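Long-range contacts in tryptophanyl-tRNA synthetase (Thermus thermophilus, PDB 2EL7), which probably catalyses the ATP-dependent attachment of tryptophan to its cognate tRNA, as a homodimeric class I aminoacyl-tRNA synthetase: residues V4-Q9 / A37-V42; L33-F38 / K78-V83; R61-A66 / Y298-L303; S85-H90 / R309-A314; V145-D150 / P176-N181. All blocks are in the same frame, centred on the assembly; numbering follows the deposited sequence.

Contact 1: residues V4-Q9 / A37-V42; sequences VLSGIQ and AFFCIV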
# COMPACT_ATOMS: atom_id res chain seq x y z
N VAL A 4 1.80 3.19 23.18
CA VAL A 4 2.78 3.95 22.45
C VAL A 4 3.39 3.16 21.30
O VAL A 4 3.59 1.96 21.41
CB VAL A 4 3.92 4.42 23.42
CG1 VAL A 4 5.09 5.01 22.63
CG2 VAL A 4 3.36 5.47 24.37
N LEU A 5 3.64 3.83 20.18
CA LEU A 5 4.28 3.17 19.06
C LEU A 5 5.57 3.93 18.81
O LEU A 5 5.54 5.13 18.52
CB LEU A 5 3.43 3.19 17.80
CG LEU A 5 4.24 2.53 16.65
CD1 LEU A 5 4.38 1.02 16.86
CD2 LEU A 5 3.58 2.80 15.33
N SER A 6 6.69 3.24 18.93
CA SER A 6 7.99 3.88 18.68
C SER A 6 8.71 3.21 17.51
O SER A 6 8.87 1.99 17.49
CB SER A 6 8.86 3.83 19.94
OG SER A 6 8.19 4.43 21.05
N GLY A 7 9.14 4.02 16.55
CA GLY A 7 9.83 3.51 15.39
C GLY A 7 11.32 3.40 15.54
O GLY A 7 12.00 4.37 15.93
N ILE A 8 11.85 2.22 15.21
CA ILE A 8 13.27 1.91 15.28
C ILE A 8 13.83 1.73 13.87
O ILE A 8 13.33 0.90 13.09
CB ILE A 8 13.50 0.62 16.09
CG1 ILE A 8 13.24 0.89 17.57
CG2 ILE A 8 14.94 0.08 15.86
CD1 ILE A 8 13.45 -0.34 18.44
N GLN A 9 14.87 2.48 13.53
CA GLN A 9 15.45 2.32 12.20
C GLN A 9 16.14 0.96 12.06
O GLN A 9 16.76 0.47 13.00
CB GLN A 9 16.43 3.47 11.91
CG GLN A 9 15.74 4.81 11.85
CD GLN A 9 14.54 4.79 10.91
OE1 GLN A 9 14.65 4.29 9.78
NE2 GLN A 9 13.39 5.31 11.36
N ALA A 37 3.70 -0.96 25.18
CA ALA A 37 4.77 -0.10 24.69
C ALA A 37 5.24 -0.82 23.43
O ALA A 37 6.14 -1.64 23.50
CB ALA A 37 5.91 -0.00 25.70
N PHE A 38 4.59 -0.55 22.29
CA PHE A 38 4.99 -1.19 21.03
C PHE A 38 6.23 -0.58 20.41
O PHE A 38 6.35 0.65 20.27
CB PHE A 38 3.87 -1.11 19.99
CG PHE A 38 2.70 -2.01 20.28
CD1 PHE A 38 1.85 -2.40 19.26
CD2 PHE A 38 2.46 -2.46 21.56
CE1 PHE A 38 0.79 -3.22 19.50
CE2 PHE A 38 1.39 -3.29 21.81
CZ PHE A 38 0.55 -3.67 20.77
N PHE A 39 7.17 -1.44 20.02
CA PHE A 39 8.40 -0.96 19.39
C PHE A 39 8.50 -1.65 18.06
O PHE A 39 8.58 -2.87 18.01
CB PHE A 39 9.63 -1.24 20.26
CG PHE A 39 9.65 -0.47 21.56
CD1 PHE A 39 9.08 -1.01 22.72
CD2 PHE A 39 10.26 0.79 21.63
CE1 PHE A 39 9.11 -0.32 23.92
CE2 PHE A 39 10.31 1.50 22.84
CZ PHE A 39 9.74 0.96 23.99
N CYS A 40 8.47 -0.85 16.99
CA CYS A 40 8.47 -1.34 15.61
C CYS A 40 9.72 -1.02 14.80
O CYS A 40 10.03 0.15 14.57
CB CYS A 40 7.24 -0.76 14.90
SG CYS A 40 6.82 -1.37 13.23
N ILE A 41 10.44 -2.06 14.38
CA ILE A 41 11.64 -1.92 13.57
C ILE A 41 11.09 -1.68 12.15
O ILE A 41 10.60 -2.61 11.50
CB ILE A 41 12.50 -3.21 13.63
CG1 ILE A 41 13.11 -3.37 15.02
CG2 ILE A 41 13.61 -3.16 12.57
CD1 ILE A 41 13.89 -4.68 15.22
N VAL A 42 11.19 -0.45 11.66
CA VAL A 42 10.62 -0.15 10.34
C VAL A 42 11.45 -0.51 9.10
O VAL A 42 11.90 0.37 8.37
CB VAL A 42 10.20 1.36 10.26
CG1 VAL A 42 9.04 1.61 11.20
CG2 VAL A 42 11.35 2.27 10.61
O HOH W 1 6.93 2.26 22.35
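Leu5 meets Phe38 and Cys40 on one face of the parallel strands 4-8 and 37-41, while Ser6 and Ile8 meet Phe39 and Ile41 on the other. Leu5 CG stands anti to the backbone N, and chi2 (71°) then sends CD1 across to Phe38 CB at 3.8 Å and Cys40 CB at 3.9 Å; the Leu5 and Phe38 side chains cross at about a right angle. On the other face Ile8 CG2 lies 4.0 Å from Ile41 CG1, and Ser6 CB sits 3.7 Å from Phe39 CD2. Ser6 OG, anti to the carbonyl carbon (chi1 -56°), is less surely placed because it crowds Pro146, but appears to bond a water at 2.8 Å. That water donates to Phe38 O and rests over the centre of the Phe39 ring. Phe38 O also accepts from Ser6 N, so it has two donors. Five backbone bonds join the strands, the straightest from Ile8 N to Cys40 O (2.8 Å, 173°). Helix 16-33 makes the beta-alpha-beta crossover of this Rossmann-type fold, and its Trp26 packs edge-to-face on Phe39. Past the strand ends, Gln9, predicted to bind ATP, brings NE2 to within 3.7 Å of Val42 CG2. Backbone bonds thus set the strand register and apolar branches pack on both faces, with Ser6 and its probable water among them beside Phe39.

Contact 2: residues L33-F38 / K78-V83; sequences LGRDAF and KVTLFV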
# COMPACT_ATOMS: atom_id res chain seq x y z
N LEU A 33 4.40 1.40 30.47
CA LEU A 33 3.33 0.78 29.71
C LEU A 33 3.41 -0.72 29.56
O LEU A 33 2.43 -1.36 29.22
CB LEU A 33 3.21 1.47 28.35
CG LEU A 33 3.04 2.99 28.51
CD1 LEU A 33 3.10 3.69 27.15
CD2 LEU A 33 1.73 3.27 29.23
N GLY A 34 4.58 -1.29 29.82
CA GLY A 34 4.72 -2.72 29.72
C GLY A 34 4.50 -3.22 28.30
O GLY A 34 5.22 -2.80 27.39
N ARG A 35 3.50 -4.09 28.12
CA ARG A 35 3.21 -4.68 26.82
C ARG A 35 2.59 -3.70 25.82
O ARG A 35 2.63 -3.89 24.62
CB ARG A 35 2.30 -5.89 27.00
CG ARG A 35 2.88 -7.20 26.51
CD ARG A 35 3.70 -7.99 27.52
NE ARG A 35 5.07 -8.20 27.03
CZ ARG A 35 5.82 -9.29 27.19
NH1 ARG A 35 7.04 -9.31 26.70
NH2 ARG A 35 5.37 -10.37 27.82
N ASP A 36 2.01 -2.64 26.33
CA ASP A 36 1.42 -1.64 25.47
C ASP A 36 2.43 -0.61 25.02
O ASP A 36 2.09 0.47 24.55
CB ASP A 36 0.23 -1.00 26.14
CG ASP A 36 -1.03 -1.79 25.91
OD1 ASP A 36 -1.80 -1.99 26.87
OD2 ASP A 36 -1.25 -2.23 24.74
N ALA A 37 3.70 -0.96 25.18
CA ALA A 37 4.77 -0.10 24.69
C ALA A 37 5.24 -0.82 23.43
O ALA A 37 6.14 -1.64 23.50
CB ALA A 37 5.91 -0.00 25.70
N PHE A 38 4.59 -0.55 22.29
CA PHE A 38 4.99 -1.19 21.03
C PHE A 38 6.23 -0.58 20.41
O PHE A 38 6.35 0.65 20.27
CB PHE A 38 3.87 -1.11 19.99
CG PHE A 38 2.70 -2.01 20.28
CD1 PHE A 38 1.85 -2.40 19.26
CD2 PHE A 38 2.46 -2.46 21.56
CE1 PHE A 38 0.79 -3.22 19.50
CE2 PHE A 38 1.39 -3.29 21.81
CZ PHE A 38 0.55 -3.67 20.77
N LYS A 78 9.18 -7.42 29.03
CA LYS A 78 8.27 -6.36 29.45
C LYS A 78 7.52 -5.70 28.30
O LYS A 78 6.32 -5.44 28.42
CB LYS A 78 9.03 -5.27 30.19
CG LYS A 78 9.70 -5.70 31.49
CD LYS A 78 10.37 -4.51 32.13
CE LYS A 78 11.36 -4.92 33.20
NZ LYS A 78 12.21 -3.75 33.56
N VAL A 79 8.19 -5.43 27.17
CA VAL A 79 7.53 -4.75 26.07
C VAL A 79 7.09 -5.59 24.87
O VAL A 79 7.03 -6.83 24.96
CB VAL A 79 8.38 -3.57 25.55
CG1 VAL A 79 8.91 -2.76 26.74
CG2 VAL A 79 9.53 -4.06 24.66
N THR A 80 6.76 -4.91 23.77
CA THR A 80 6.31 -5.58 22.55
C THR A 80 7.12 -5.08 21.39
O THR A 80 6.87 -4.00 20.88
CB THR A 80 4.80 -5.34 22.32
OG1 THR A 80 4.08 -6.02 23.35
CG2 THR A 80 4.32 -5.89 20.96
N LEU A 81 8.10 -5.88 20.98
CA LEU A 81 9.02 -5.55 19.90
C LEU A 81 8.77 -6.44 18.72
O LEU A 81 8.72 -7.65 18.85
CB LEU A 81 10.45 -5.77 20.37
CG LEU A 81 11.62 -5.48 19.43
CD1 LEU A 81 11.63 -4.00 19.04
CD2 LEU A 81 12.93 -5.84 20.16
N PHE A 82 8.63 -5.82 17.55
CA PHE A 82 8.36 -6.55 16.32
C PHE A 82 8.89 -5.82 15.08
O PHE A 82 9.27 -4.65 15.15
CB PHE A 82 6.86 -6.79 16.20
CG PHE A 82 6.05 -5.53 16.11
CD1 PHE A 82 5.72 -5.00 14.88
CD2 PHE A 82 5.60 -4.89 17.26
CE1 PHE A 82 4.92 -3.84 14.78
CE2 PHE A 82 4.81 -3.74 17.18
CZ PHE A 82 4.47 -3.21 15.93
N VAL A 83 8.92 -6.54 13.96
CA VAL A 83 9.40 -5.99 12.69
C VAL A 83 8.20 -5.57 11.85
O VAL A 83 7.29 -6.37 11.64
CB VAL A 83 10.21 -7.04 11.90
CG1 VAL A 83 10.57 -6.47 10.51
CG2 VAL A 83 11.46 -7.42 12.66
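Val79 O is gripped by two nitrogens of Arg35, NE at 3.2 Å and NH1 at 3.0 Å, beside the first residues of strand 80-83. The segments belong to a beta-alpha-beta unit of the Rossmann-type fold, in which helix 55-72 links strand 37-41 to strand 80-83. The Arg35 chain bends at chi2 and chi3 to present its guanidinium side-on. Val79 O lies near the guanidinium plane; NH1 approaches in the carbonyl plane, whereas NE stands above it, 49° out. Lys78 CA packs over one face of the guanidinium. A leucine in place of Arg35 would probably leave Val79 O without both of these donors and the 78-79 loop less firmly tied to the turn after helix 16-33. Arg309 brings a like charge close to Arg35 NH2, a repulsion that the nearby acceptor Val79 O probably eases. Val79 CB also rests 3.6 Å from Ala37 O, which accepts a weak bond from Thr80 N at 3.3 Å. Phe38 and Thr80 form a parallel bridge, and their side chains lie side by side, pointing the same way. With Thr80 CG2 anti to the backbone N, the methyl makes a CH-pi contact over the Phe38 ring, 4.1 Å from the centroid and 17° off the normal. Phe82, itself edge-to-face with Tyr140, turns its ring plane at 89° to that of Phe38. There Phe82 CE2 comes to 3.9 Å from Phe38 CD1.

Contact 3: residues R61-A66 / Y298-L303; sequences RTFEAA and YVMDAL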
# COMPACT_ATOMS: atom_id res chain seq x y z
N ARG A 61 20.65 -6.50 8.95
CA ARG A 61 20.59 -5.20 9.62
C ARG A 61 19.33 -5.09 10.49
O ARG A 61 19.35 -4.44 11.53
CB ARG A 61 20.61 -4.05 8.61
CG ARG A 61 22.01 -3.57 8.25
CD ARG A 61 22.05 -3.03 6.85
NE ARG A 61 21.08 -1.98 6.64
CZ ARG A 61 20.44 -1.78 5.49
NH1 ARG A 61 20.69 -2.59 4.46
NH2 ARG A 61 19.57 -0.79 5.36
N THR A 62 18.26 -5.74 10.06
CA THR A 62 17.02 -5.69 10.82
C THR A 62 17.16 -6.49 12.08
O THR A 62 16.68 -6.08 13.14
CB THR A 62 15.86 -6.23 10.00
OG1 THR A 62 15.66 -5.39 8.86
CG2 THR A 62 14.60 -6.32 10.84
N PHE A 63 17.84 -7.63 11.98
CA PHE A 63 18.03 -8.50 13.12
C PHE A 63 18.98 -7.87 14.14
O PHE A 63 18.78 -8.02 15.35
CB PHE A 63 18.59 -9.85 12.65
CG PHE A 63 19.10 -10.72 13.76
CD1 PHE A 63 18.23 -11.50 14.49
CD2 PHE A 63 20.44 -10.66 14.13
CE1 PHE A 63 18.69 -12.22 15.59
CE2 PHE A 63 20.91 -11.37 15.22
CZ PHE A 63 20.03 -12.16 15.95
N GLU A 64 20.01 -7.17 13.65
CA GLU A 64 20.97 -6.50 14.52
C GLU A 64 20.30 -5.33 15.22
O GLU A 64 20.62 -5.03 16.36
CB GLU A 64 22.20 -6.01 13.73
CG GLU A 64 23.15 -7.12 13.31
CD GLU A 64 24.28 -6.64 12.39
OE1 GLU A 64 24.25 -5.46 11.96
OE2 GLU A 64 25.19 -7.44 12.08
N ALA A 65 19.37 -4.66 14.53
CA ALA A 65 18.62 -3.54 15.10
C ALA A 65 17.91 -4.03 16.36
O ALA A 65 17.90 -3.35 17.39
CB ALA A 65 17.58 -3.02 14.11
N ALA A 66 17.32 -5.22 16.28
CA ALA A 66 16.64 -5.77 17.44
C ALA A 66 17.66 -6.13 18.51
O ALA A 66 17.48 -5.80 19.69
CB ALA A 66 15.84 -7.02 17.04
N TYR A 298 16.85 -16.10 21.11
CA TYR A 298 16.16 -15.21 22.04
C TYR A 298 15.62 -13.99 21.29
O TYR A 298 14.50 -13.56 21.52
CB TYR A 298 17.12 -14.73 23.13
CG TYR A 298 16.45 -13.89 24.19
CD1 TYR A 298 15.64 -14.47 25.16
CD2 TYR A 298 16.55 -12.50 24.16
CE1 TYR A 298 14.93 -13.69 26.08
CE2 TYR A 298 15.85 -11.70 25.06
CZ TYR A 298 15.03 -12.30 26.02
OH TYR A 298 14.33 -11.50 26.91
N VAL A 299 16.43 -13.44 20.39
CA VAL A 299 16.01 -12.26 19.65
C VAL A 299 14.90 -12.59 18.69
O VAL A 299 13.88 -11.89 18.66
CB VAL A 299 17.18 -11.66 18.90
CG1 VAL A 299 16.73 -10.43 18.10
CG2 VAL A 299 18.29 -11.33 19.89
N MET A 300 15.08 -13.65 17.92
CA MET A 300 14.06 -14.05 16.96
C MET A 300 12.74 -14.43 17.62
O MET A 300 11.67 -14.19 17.05
CB MET A 300 14.57 -15.19 16.07
CG MET A 300 15.72 -14.77 15.13
SD MET A 300 15.27 -13.45 13.97
CE MET A 300 13.69 -14.04 13.42
N ASP A 301 12.81 -15.01 18.82
CA ASP A 301 11.62 -15.43 19.56
C ASP A 301 10.90 -14.20 20.14
O ASP A 301 9.66 -14.17 20.19
CB ASP A 301 12.02 -16.41 20.67
CG ASP A 301 10.82 -17.04 21.37
OD1 ASP A 301 10.46 -16.60 22.46
OD2 ASP A 301 10.24 -17.99 20.82
N ALA A 302 11.67 -13.21 20.58
CA ALA A 302 11.08 -11.99 21.09
C ALA A 302 10.35 -11.30 19.92
O ALA A 302 9.25 -10.74 20.10
CB ALA A 302 12.16 -11.08 21.65
N LEU A 303 10.95 -11.34 18.73
CA LEU A 303 10.34 -10.74 17.55
C LEU A 303 9.06 -11.49 17.15
O LEU A 303 8.04 -10.88 16.83
CB LEU A 303 11.33 -10.73 16.36
CG LEU A 303 12.60 -9.89 16.55
CD1 LEU A 303 13.44 -9.91 15.29
CD2 LEU A 303 12.21 -8.45 16.89
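Phe63 CG stands anti to the backbone N (chi1 168°), carrying its ring to Val299 and Met300, while chi2 of Met300 (-61°) folds SD back to that ring. The result is a Met-aromatic contact in which the sulfur lies at the ring edge: Met300 SD is 3.6 Å from Phe63 CD1 and 4.8 Å from the ring centroid. The two side chains cross at about a right angle. Next to them Val299 CG1 touches both Phe63 CE1 and Ala66 CB at 3.7 Å. Leu303 CD2 adds a further contact, 3.9 Å from Ala66 CB. An alanine at Phe63 would probably open a gap beside the CB and CG1 of Val299 and leave the Met300 sulfur without its aromatic partner. The segments of helices 55-72 and 296-324 cross at 90°, which limits the meeting to a few residues of each; their axes pass 10.2 Å apart. Ile41 of the central sheet also packs on Ala66, and Leu329 and Leu328 of the second subunit pack on Met300 and Leu303. No hydrogen bond crosses the contact; between these segments it rests on apolar packing, the sulfur at a ring edge included.

Contact 4: residues S85-H90 / R309-A314; sequences SHVPEH and RARAVA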
# COMPACT_ATOMS: atom_id res chain seq x y z
N SER A 85 7.39 -5.32 8.60
CA SER A 85 6.93 -6.29 7.60
C SER A 85 6.31 -7.59 8.13
O SER A 85 5.68 -8.33 7.38
CB SER A 85 8.06 -6.65 6.60
OG SER A 85 9.11 -7.42 7.17
N HIS A 86 6.47 -7.89 9.42
CA HIS A 86 5.88 -9.11 9.96
C HIS A 86 4.37 -8.98 10.20
O HIS A 86 3.69 -9.98 10.36
CB HIS A 86 6.60 -9.55 11.24
CG HIS A 86 8.00 -10.03 10.98
ND1 HIS A 86 8.77 -10.66 11.93
CD2 HIS A 86 8.77 -9.94 9.86
CE1 HIS A 86 9.96 -10.93 11.42
NE2 HIS A 86 9.99 -10.51 10.17
N VAL A 87 3.86 -7.76 10.22
CA VAL A 87 2.42 -7.55 10.35
C VAL A 87 2.03 -6.71 9.13
O VAL A 87 1.96 -5.50 9.18
CB VAL A 87 2.08 -6.83 11.64
CG1 VAL A 87 0.57 -6.73 11.79
CG2 VAL A 87 2.71 -7.59 12.80
N PRO A 88 1.79 -7.38 8.01
CA PRO A 88 1.42 -6.79 6.72
C PRO A 88 0.10 -6.04 6.61
O PRO A 88 -0.08 -5.27 5.67
CB PRO A 88 1.48 -8.00 5.79
CG PRO A 88 0.88 -9.07 6.68
CD PRO A 88 1.67 -8.85 7.96
N GLU A 89 -0.83 -6.29 7.55
CA GLU A 89 -2.13 -5.63 7.56
C GLU A 89 -2.01 -4.11 7.39
O GLU A 89 -2.85 -3.49 6.74
CB GLU A 89 -2.88 -5.89 8.88
CG GLU A 89 -3.60 -7.23 9.08
CD GLU A 89 -2.65 -8.39 9.27
OE1 GLU A 89 -1.51 -8.19 9.71
OE2 GLU A 89 -3.07 -9.53 8.99
N HIS A 90 -1.00 -3.49 7.99
CA HIS A 90 -0.95 -2.05 7.86
C HIS A 90 -0.79 -1.56 6.43
O HIS A 90 -1.21 -0.43 6.15
CB HIS A 90 0.10 -1.42 8.81
CG HIS A 90 1.51 -1.43 8.30
ND1 HIS A 90 2.32 -2.54 8.40
CD2 HIS A 90 2.24 -0.48 7.68
CE1 HIS A 90 3.49 -2.27 7.86
NE2 HIS A 90 3.47 -1.02 7.41
N ARG A 309 1.37 -10.71 19.24
CA ARG A 309 0.71 -9.71 20.07
C ARG A 309 0.23 -8.48 19.29
O ARG A 309 -0.90 -8.03 19.45
CB ARG A 309 1.68 -9.31 21.17
CG ARG A 309 1.11 -8.46 22.26
CD ARG A 309 2.20 -8.20 23.31
NE ARG A 309 2.76 -9.42 23.88
CZ ARG A 309 4.06 -9.67 24.04
NH1 ARG A 309 4.46 -10.82 24.58
NH2 ARG A 309 4.98 -8.80 23.65
N ALA A 310 1.10 -7.92 18.44
CA ALA A 310 0.74 -6.74 17.67
C ALA A 310 -0.31 -7.11 16.61
O ALA A 310 -1.26 -6.36 16.37
CB ALA A 310 1.98 -6.15 17.01
N ARG A 311 -0.13 -8.27 15.97
CA ARG A 311 -1.04 -8.76 14.94
C ARG A 311 -2.45 -9.06 15.46
O ARG A 311 -3.43 -8.96 14.71
CB ARG A 311 -0.45 -10.01 14.27
CG ARG A 311 -1.33 -10.60 13.15
CD ARG A 311 -0.53 -11.47 12.19
NE ARG A 311 0.25 -12.47 12.91
CZ ARG A 311 1.58 -12.51 12.95
NH1 ARG A 311 2.31 -11.61 12.29
NH2 ARG A 311 2.18 -13.44 13.71
N ALA A 312 -2.56 -9.46 16.72
CA ALA A 312 -3.87 -9.74 17.30
C ALA A 312 -4.65 -8.42 17.25
O ALA A 312 -5.83 -8.38 16.87
CB ALA A 312 -3.72 -10.24 18.77
N VAL A 313 -3.97 -7.33 17.62
CA VAL A 313 -4.59 -6.00 17.57
C VAL A 313 -4.84 -5.56 16.12
O VAL A 313 -5.95 -5.13 15.79
CB VAL A 313 -3.70 -4.94 18.26
CG1 VAL A 313 -4.20 -3.55 17.99
CG2 VAL A 313 -3.67 -5.20 19.76
N ALA A 314 -3.84 -5.69 15.25
CA ALA A 314 -3.97 -5.26 13.84
C ALA A 314 -5.12 -5.91 13.08
O ALA A 314 -5.84 -5.23 12.35
CB ALA A 314 -2.66 -5.49 13.09
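Val87 CA lies 5.9 Å from Arg311 CA, and Glu89 CA 6.6 Å from Ala314 CA, where the bend between the 3-10 turn at 85-86 and helix 89-99 passes helix 296-324. Val87 carries the apolar part of the contact. Its CG1, anti to the backbone N (chi1 -175°), meets Ala314 CB at 3.7 Å, while CG2 lies 4.1 Å from Arg311 NH1. Arg311 extends past Val87, the two side chains crossing obliquely, and bends at chi3 (52°). Its NH1 comes to 2.9 Å from His86 O, with the carbonyl oxygen near the guanidinium plane, at the edge, but the angle is too poor for a hydrogen bond; attraction between charge and carbonyl dipole probably remains. Glu89 CB sits 4.2 Å from Ala314 CB. No salt bridge forms, for Glu89 OE1 stays 5.6 Å from Arg311 NE, and Glu89 OE2 bonds Gln315 instead. Within the bend, His90 ND1 donates to Val87 O at 3.1 Å, the oxygen lying in the plane of the imidazole, which ties His90 back to the loop residue Val87. His86 turns its NE2 to the backbone oxygen of Leu328 of the second subunit. Tyr140 packs on Val87 and Ala310, and Ile139 of helix 124-139 on Ala314, so the C-terminal helix 296-324 is held here against both the exit of strand 80-83 and helix 124-139.

Contact 5: residues V145-D150 / P176-N181; sequences VPVGED and PQALLN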
# COMPACT_ATOMS: atom_id res chain seq x y z
N VAL A 145 3.39 8.85 20.21
CA VAL A 145 4.49 8.47 19.37
C VAL A 145 5.70 9.32 19.67
O VAL A 145 5.66 10.53 19.47
CB VAL A 145 4.13 8.64 17.89
CG1 VAL A 145 5.28 8.13 17.01
CG2 VAL A 145 2.84 7.88 17.56
N PRO A 146 6.78 8.72 20.18
CA PRO A 146 7.98 9.52 20.47
C PRO A 146 8.69 9.87 19.18
O PRO A 146 8.91 9.01 18.34
CB PRO A 146 8.80 8.59 21.36
CG PRO A 146 8.43 7.24 20.87
CD PRO A 146 6.93 7.34 20.67
N VAL A 147 9.02 11.15 19.02
CA VAL A 147 9.70 11.64 17.82
C VAL A 147 10.60 12.85 18.11
O VAL A 147 10.41 13.56 19.11
CB VAL A 147 8.67 12.09 16.76
CG1 VAL A 147 7.82 10.91 16.29
CG2 VAL A 147 7.79 13.18 17.35
N GLY A 148 11.56 13.09 17.22
CA GLY A 148 12.45 14.24 17.34
C GLY A 148 11.65 15.47 17.00
O GLY A 148 10.59 15.36 16.39
N GLU A 149 12.12 16.65 17.36
CA GLU A 149 11.36 17.86 17.07
C GLU A 149 11.11 18.12 15.58
O GLU A 149 10.12 18.75 15.21
CB GLU A 149 12.02 19.09 17.72
CG GLU A 149 13.54 19.04 17.79
CD GLU A 149 14.14 20.32 18.36
OE1 GLU A 149 15.38 20.35 18.60
OE2 GLU A 149 13.38 21.29 18.57
N ASP A 150 11.98 17.63 14.72
CA ASP A 150 11.79 17.85 13.29
C ASP A 150 11.03 16.70 12.64
O ASP A 150 11.22 16.44 11.45
CB ASP A 150 13.15 18.04 12.61
CG ASP A 150 14.12 16.90 12.91
OD1 ASP A 150 15.22 16.88 12.31
OD2 ASP A 150 13.78 16.03 13.75
N PRO A 176 -3.30 10.40 17.49
CA PRO A 176 -2.03 10.34 18.21
C PRO A 176 -1.37 11.66 18.50
O PRO A 176 -1.49 12.62 17.73
CB PRO A 176 -1.17 9.44 17.32
CG PRO A 176 -1.74 9.67 15.98
CD PRO A 176 -3.21 9.70 16.20
N GLN A 177 -0.66 11.71 19.62
CA GLN A 177 0.06 12.90 20.00
C GLN A 177 1.55 12.61 20.01
O GLN A 177 1.97 11.50 20.37
CB GLN A 177 -0.39 13.39 21.38
CG GLN A 177 -1.63 14.27 21.32
CD GLN A 177 -2.20 14.55 22.69
OE1 GLN A 177 -1.46 14.85 23.63
NE2 GLN A 177 -3.53 14.46 22.82
N ALA A 178 2.34 13.58 19.58
CA ALA A 178 3.78 13.46 19.55
C ALA A 178 4.33 13.57 20.97
O ALA A 178 3.81 14.34 21.79
CB ALA A 178 4.37 14.56 18.70
N LEU A 179 5.35 12.77 21.27
CA LEU A 179 5.98 12.83 22.58
C LEU A 179 7.41 13.26 22.31
O LEU A 179 8.20 12.49 21.75
CB LEU A 179 5.99 11.45 23.26
CG LEU A 179 6.77 11.32 24.58
CD1 LEU A 179 6.16 12.25 25.63
CD2 LEU A 179 6.73 9.86 25.08
N LEU A 180 7.73 14.49 22.68
CA LEU A 180 9.08 15.01 22.49
C LEU A 180 9.94 14.59 23.67
O LEU A 180 9.43 14.02 24.64
CB LEU A 180 9.04 16.53 22.37
CG LEU A 180 8.33 16.98 21.09
CD1 LEU A 180 8.15 18.48 21.06
CD2 LEU A 180 9.15 16.53 19.92
N ASN A 181 11.22 14.90 23.59
CA ASN A 181 12.19 14.50 24.61
C ASN A 181 13.17 15.65 24.92
O ASN A 181 14.40 15.52 24.74
CB ASN A 181 12.93 13.27 24.07
CG ASN A 181 13.81 12.60 25.10
OD1 ASN A 181 13.53 12.64 26.29
ND2 ASN A 181 14.87 11.95 24.62
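Peptide planes are the flat groups that join Val145-Val147 to Gln177-Leu179. Leu179 N reaches Val145 O at 2.9 Å from above the carbonyl plane, 47° out of it. Val147 N, 3.1 Å from Leu179 O, is tilted 33° from the plane of that carbonyl. Val145 N, 3.0 Å from Gln177 O, is tilted by 18°. Pro146 lacks an N-H, yet this costs the pair nothing, because the donors that face the neighbouring strand are those of Val145 and Val147. Its CA instead makes a CA-H...O contact of 3.2 Å with Leu179 O. The proline ring packs on Trp26 and Gln25 of helix 16-33 and on Val4 of the central sheet. Val147 CG2 stands between the backbone N and the carbonyl carbon and meets Ala178 CB at 3.9 Å; His154 and Ile155 of helix 153-169 also touch Val147. Beyond the strands Leu180 CD2 packs against the loop, 3.3 Å from Val147 O. Its approach to Glu149 CA, at 3.8 Å, is less certain, that residue being poorly ordered. Gly148, Glu149 and Asp150 of this loop are predicted to bind ATP. The contact closes the beta-alpha-beta unit of strand 144-146, helix 153-169 and strand 177-179, with the loop predicted to bind ATP at the C-terminal end of a parallel strand, as in Rossmann-type class I synthetases.

How the contacts relate
Contacts 1 and 2 share strand 37-41 and make the buried three-stranded parallel sheet, with backbone bonds throughout contact 1 but an arginine grip and aromatic packing beside the outer strand 80-83 in contact 2. Contact 5 is a second, two-stranded parallel pair at the surface, touching contact 1 through Pro146 and sharing its backbone chemistry. Contacts 3 and 4 both use helix 296-324 and both touch the second subunit; neither has a hydrogen bond across its segments. Contact 3 is buried and apolar, contact 4 partly buried and more polar. Arg309 connects contacts 2 and 4, Ile41 connects contacts 1 and 3, and contacts 3 and 5 lie on opposite sides of the chain's centre, their centres about 25 Å apart.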